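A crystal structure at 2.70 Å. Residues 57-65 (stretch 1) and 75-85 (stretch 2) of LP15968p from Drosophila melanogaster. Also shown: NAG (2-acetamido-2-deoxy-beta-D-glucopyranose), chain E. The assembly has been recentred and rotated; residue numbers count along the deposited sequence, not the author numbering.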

# COMPACT_ATOMS: atom_id res chain seq x y z
N TYR A 57 19.38 13.46 3.57
CA TYR A 57 19.35 12.87 2.24
C TYR A 57 18.62 13.75 1.25
O TYR A 57 17.53 13.41 0.82
CB TYR A 57 18.69 11.50 2.29
CG TYR A 57 19.34 10.52 3.23
CD1 TYR A 57 18.96 10.46 4.57
CD2 TYR A 57 20.34 9.66 2.79
CE1 TYR A 57 19.56 9.55 5.46
CE2 TYR A 57 20.95 8.75 3.66
CZ TYR A 57 20.55 8.70 4.99
OH TYR A 57 21.15 7.79 5.85
N PRO A 58 19.23 14.88 0.87
CA PRO A 58 18.60 15.96 0.09
C PRO A 58 17.88 15.49 -1.17
O PRO A 58 16.80 16.00 -1.45
CB PRO A 58 19.79 16.84 -0.30
CG PRO A 58 20.77 16.64 0.79
CD PRO A 58 20.62 15.21 1.23
N ASN A 59 18.45 14.54 -1.90
CA ASN A 59 17.91 14.19 -3.22
C ASN A 59 16.96 12.99 -3.26
O ASN A 59 16.34 12.71 -4.28
CB ASN A 59 19.05 13.99 -4.23
CG ASN A 59 20.03 15.15 -4.26
OD1 ASN A 59 20.16 15.89 -3.28
ND2 ASN A 59 20.73 15.31 -5.37
N GLN A 60 16.84 12.29 -2.13
CA GLN A 60 16.13 11.02 -2.13
C GLN A 60 15.03 10.94 -1.08
O GLN A 60 14.12 10.12 -1.17
CB GLN A 60 17.14 9.89 -1.94
CG GLN A 60 18.57 10.40 -1.89
CD GLN A 60 19.53 9.46 -2.59
OE1 GLN A 60 20.73 9.43 -2.28
NE2 GLN A 60 19.00 8.69 -3.53
N ALA A 61 15.10 11.81 -0.08
CA ALA A 61 14.03 11.89 0.91
C ALA A 61 13.33 13.23 0.81
O ALA A 61 13.99 14.28 0.80
CB ALA A 61 14.58 11.67 2.30
N LYS A 62 12.00 13.18 0.73
CA LYS A 62 11.16 14.37 0.66
C LYS A 62 9.90 14.19 1.48
O LYS A 62 9.26 13.14 1.42
CB LYS A 62 10.79 14.68 -0.79
CG LYS A 62 9.90 15.91 -0.95
CD LYS A 62 9.74 16.26 -2.42
CE LYS A 62 8.76 17.40 -2.61
NZ LYS A 62 9.12 18.58 -1.78
N VAL A 63 9.54 15.21 2.26
CA VAL A 63 8.35 15.15 3.09
C VAL A 63 7.17 15.78 2.39
O VAL A 63 7.28 16.85 1.81
CB VAL A 63 8.54 15.87 4.42
CG1 VAL A 63 7.21 16.00 5.13
CG2 VAL A 63 9.56 15.13 5.29
N HIS A 64 6.03 15.10 2.48
CA HIS A 64 4.78 15.55 1.89
C HIS A 64 3.71 15.73 2.96
O HIS A 64 3.51 14.85 3.81
CB HIS A 64 4.32 14.54 0.86
CG HIS A 64 5.31 14.32 -0.23
ND1 HIS A 64 5.32 15.08 -1.39
CD2 HIS A 64 6.35 13.46 -0.34
CE1 HIS A 64 6.31 14.68 -2.16
NE2 HIS A 64 6.95 13.70 -1.55
N PHE A 65 3.04 16.88 2.91
CA PHE A 65 1.92 17.19 3.80
C PHE A 65 0.62 16.76 3.13
O PHE A 65 0.33 17.19 2.01
CB PHE A 65 1.91 18.69 4.11
CG PHE A 65 0.66 19.18 4.80
CD1 PHE A 65 -0.41 19.65 4.06
CD2 PHE A 65 0.58 19.19 6.18
CE1 PHE A 65 -1.56 20.11 4.69
CE2 PHE A 65 -0.56 19.65 6.81
CZ PHE A 65 -1.63 20.11 6.07
N LEU A 75 -0.59 15.15 9.21
CA LEU A 75 -0.54 13.87 8.52
C LEU A 75 0.53 13.96 7.45
O LEU A 75 0.38 14.71 6.48
CB LEU A 75 -1.89 13.52 7.91
CG LEU A 75 -3.03 13.00 8.81
CD1 LEU A 75 -2.86 13.43 10.25
CD2 LEU A 75 -4.38 13.46 8.30
N LEU A 76 1.62 13.20 7.62
CA LEU A 76 2.82 13.35 6.80
C LEU A 76 3.21 12.06 6.08
O LEU A 76 3.03 10.97 6.61
CB LEU A 76 4.00 13.79 7.67
CG LEU A 76 3.94 15.12 8.41
CD1 LEU A 76 5.05 15.20 9.45
CD2 LEU A 76 4.03 16.28 7.42
N ALA A 77 3.78 12.20 4.88
CA ALA A 77 4.28 11.06 4.13
C ALA A 77 5.69 11.32 3.63
O ALA A 77 5.93 12.32 2.95
CB ALA A 77 3.39 10.74 2.95
N LEU A 78 6.61 10.42 3.96
CA LEU A 78 7.97 10.55 3.46
C LEU A 78 8.09 9.79 2.16
O LEU A 78 7.90 8.58 2.14
CB LEU A 78 8.99 9.99 4.46
CG LEU A 78 10.46 10.26 4.12
CD1 LEU A 78 10.82 11.73 4.35
CD2 LEU A 78 11.42 9.36 4.91
N GLN A 79 8.42 10.51 1.10
CA GLN A 79 8.78 9.91 -0.18
C GLN A 79 10.27 9.60 -0.29
O GLN A 79 11.11 10.42 0.07
CB GLN A 79 8.40 10.83 -1.33
CG GLN A 79 9.07 10.49 -2.62
CD GLN A 79 8.83 11.56 -3.65
OE1 GLN A 79 8.57 12.71 -3.31
NE2 GLN A 79 8.93 11.18 -4.92
N ILE A 80 10.58 8.42 -0.81
CA ILE A 80 11.94 8.00 -1.11
C ILE A 80 12.01 7.60 -2.58
O ILE A 80 11.22 6.78 -3.04
CB ILE A 80 12.33 6.79 -0.27
CG1 ILE A 80 12.26 7.14 1.22
CG2 ILE A 80 13.71 6.29 -0.68
CD1 ILE A 80 12.29 5.96 2.15
N SER A 81 12.96 8.18 -3.31
CA SER A 81 13.06 7.91 -4.74
C SER A 81 14.48 8.08 -5.23
O SER A 81 15.32 8.64 -4.52
CB SER A 81 12.16 8.87 -5.50
OG SER A 81 12.51 10.20 -5.17
N ARG A 82 14.76 7.60 -6.44
CA ARG A 82 16.06 7.82 -7.06
C ARG A 82 16.30 9.32 -7.08
O ARG A 82 17.35 9.81 -6.66
CB ARG A 82 16.10 7.24 -8.49
CG ARG A 82 17.38 7.51 -9.29
CD ARG A 82 18.01 6.23 -9.80
NE ARG A 82 18.07 6.15 -11.26
CZ ARG A 82 18.83 5.31 -11.96
NH1 ARG A 82 18.78 5.34 -13.28
NH2 ARG A 82 19.63 4.43 -11.35
N ASN A 83 15.28 10.06 -7.52
CA ASN A 83 15.35 11.51 -7.58
C ASN A 83 14.05 12.15 -7.16
O ASN A 83 13.08 12.14 -7.90
CB ASN A 83 15.69 11.97 -9.00
CG ASN A 83 15.38 13.44 -9.23
OD1 ASN A 83 15.48 14.26 -8.32
ND2 ASN A 83 15.00 13.78 -10.46
N THR A 84 14.05 12.73 -5.96
CA THR A 84 12.82 13.25 -5.37
C THR A 84 12.19 14.42 -6.15
O THR A 84 11.02 14.74 -5.96
CB THR A 84 13.03 13.64 -3.91
OG1 THR A 84 11.96 13.11 -3.12
CG2 THR A 84 13.10 15.14 -3.75
N ARG A 85 12.95 15.04 -7.04
CA ARG A 85 12.39 16.14 -7.83
C ARG A 85 11.18 15.71 -8.66
O ARG A 85 10.14 16.35 -8.62
CB ARG A 85 13.46 16.74 -8.74
CG ARG A 85 14.59 17.42 -8.00
CD ARG A 85 15.26 18.47 -8.88
NE ARG A 85 14.53 19.74 -8.90
CZ ARG A 85 13.65 20.09 -9.83
NH1 ARG A 85 13.04 21.27 -9.76
NH2 ARG A 85 13.37 19.27 -10.84
C1 NAG E . 20.98 3.52 -8.31
C2 NAG E . 21.88 2.57 -9.10
C3 NAG E . 23.35 2.98 -9.07
C4 NAG E . 23.49 4.49 -9.28
C5 NAG E . 22.53 5.24 -8.38
C6 NAG E . 22.61 6.74 -8.64
C7 NAG E . 22.08 0.66 -7.49
C8 NAG E . 22.24 1.54 -6.28
N2 NAG E . 21.71 1.19 -8.66
O3 NAG E . 24.04 2.27 -10.09
O4 NAG E . 24.82 4.91 -9.01
O5 NAG E . 21.22 4.85 -8.66
O6 NAG E . 21.95 6.98 -9.86
O7 NAG E . 22.28 -0.55 -7.38

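How do the two backbones lie together? Strands 61-65 and 75-80 run antiparallel, and paired hydrogen bonds alternate along them: Lys62 N to Gln79 O (3.0 Å) and Gln79 N to Lys62 O (2.8 Å), then His64 N to Ala77 O (2.8 Å) and Ala77 N to His64 O (2.9 Å). Beyond the strand ends, Ser81 N reaches Gln60 O (3.1 Å) and Thr84 N reaches Asn59 O (2.8 Å), so the loops stay joined.

What fills the face carrying Ala61, Val63 and Leu78? Val63 spreads its two methyls between neighbouring leucines: CG1 meets Leu76 CD2 at 3.9 Å, while CG2 meets Leu78 CD1 at 3.7 Å. That same Leu78 CD1 lies 4.3 Å from Ala61 CB, a looser contact than the one with Val63. These contacts are apolar packing.

Which shapes meet on the other face? The His64 ring turns from its partner Ala77 diagonally towards Gln79, and its NE2 donates a short hydrogen bond to Gln79 OE1 (2.6 Å) near the ring plane. Lys62 begins close, its CB 3.0 Å from Thr84 OG1, a tight fit rather than a polar bond; its extended chain then carries the charged end away.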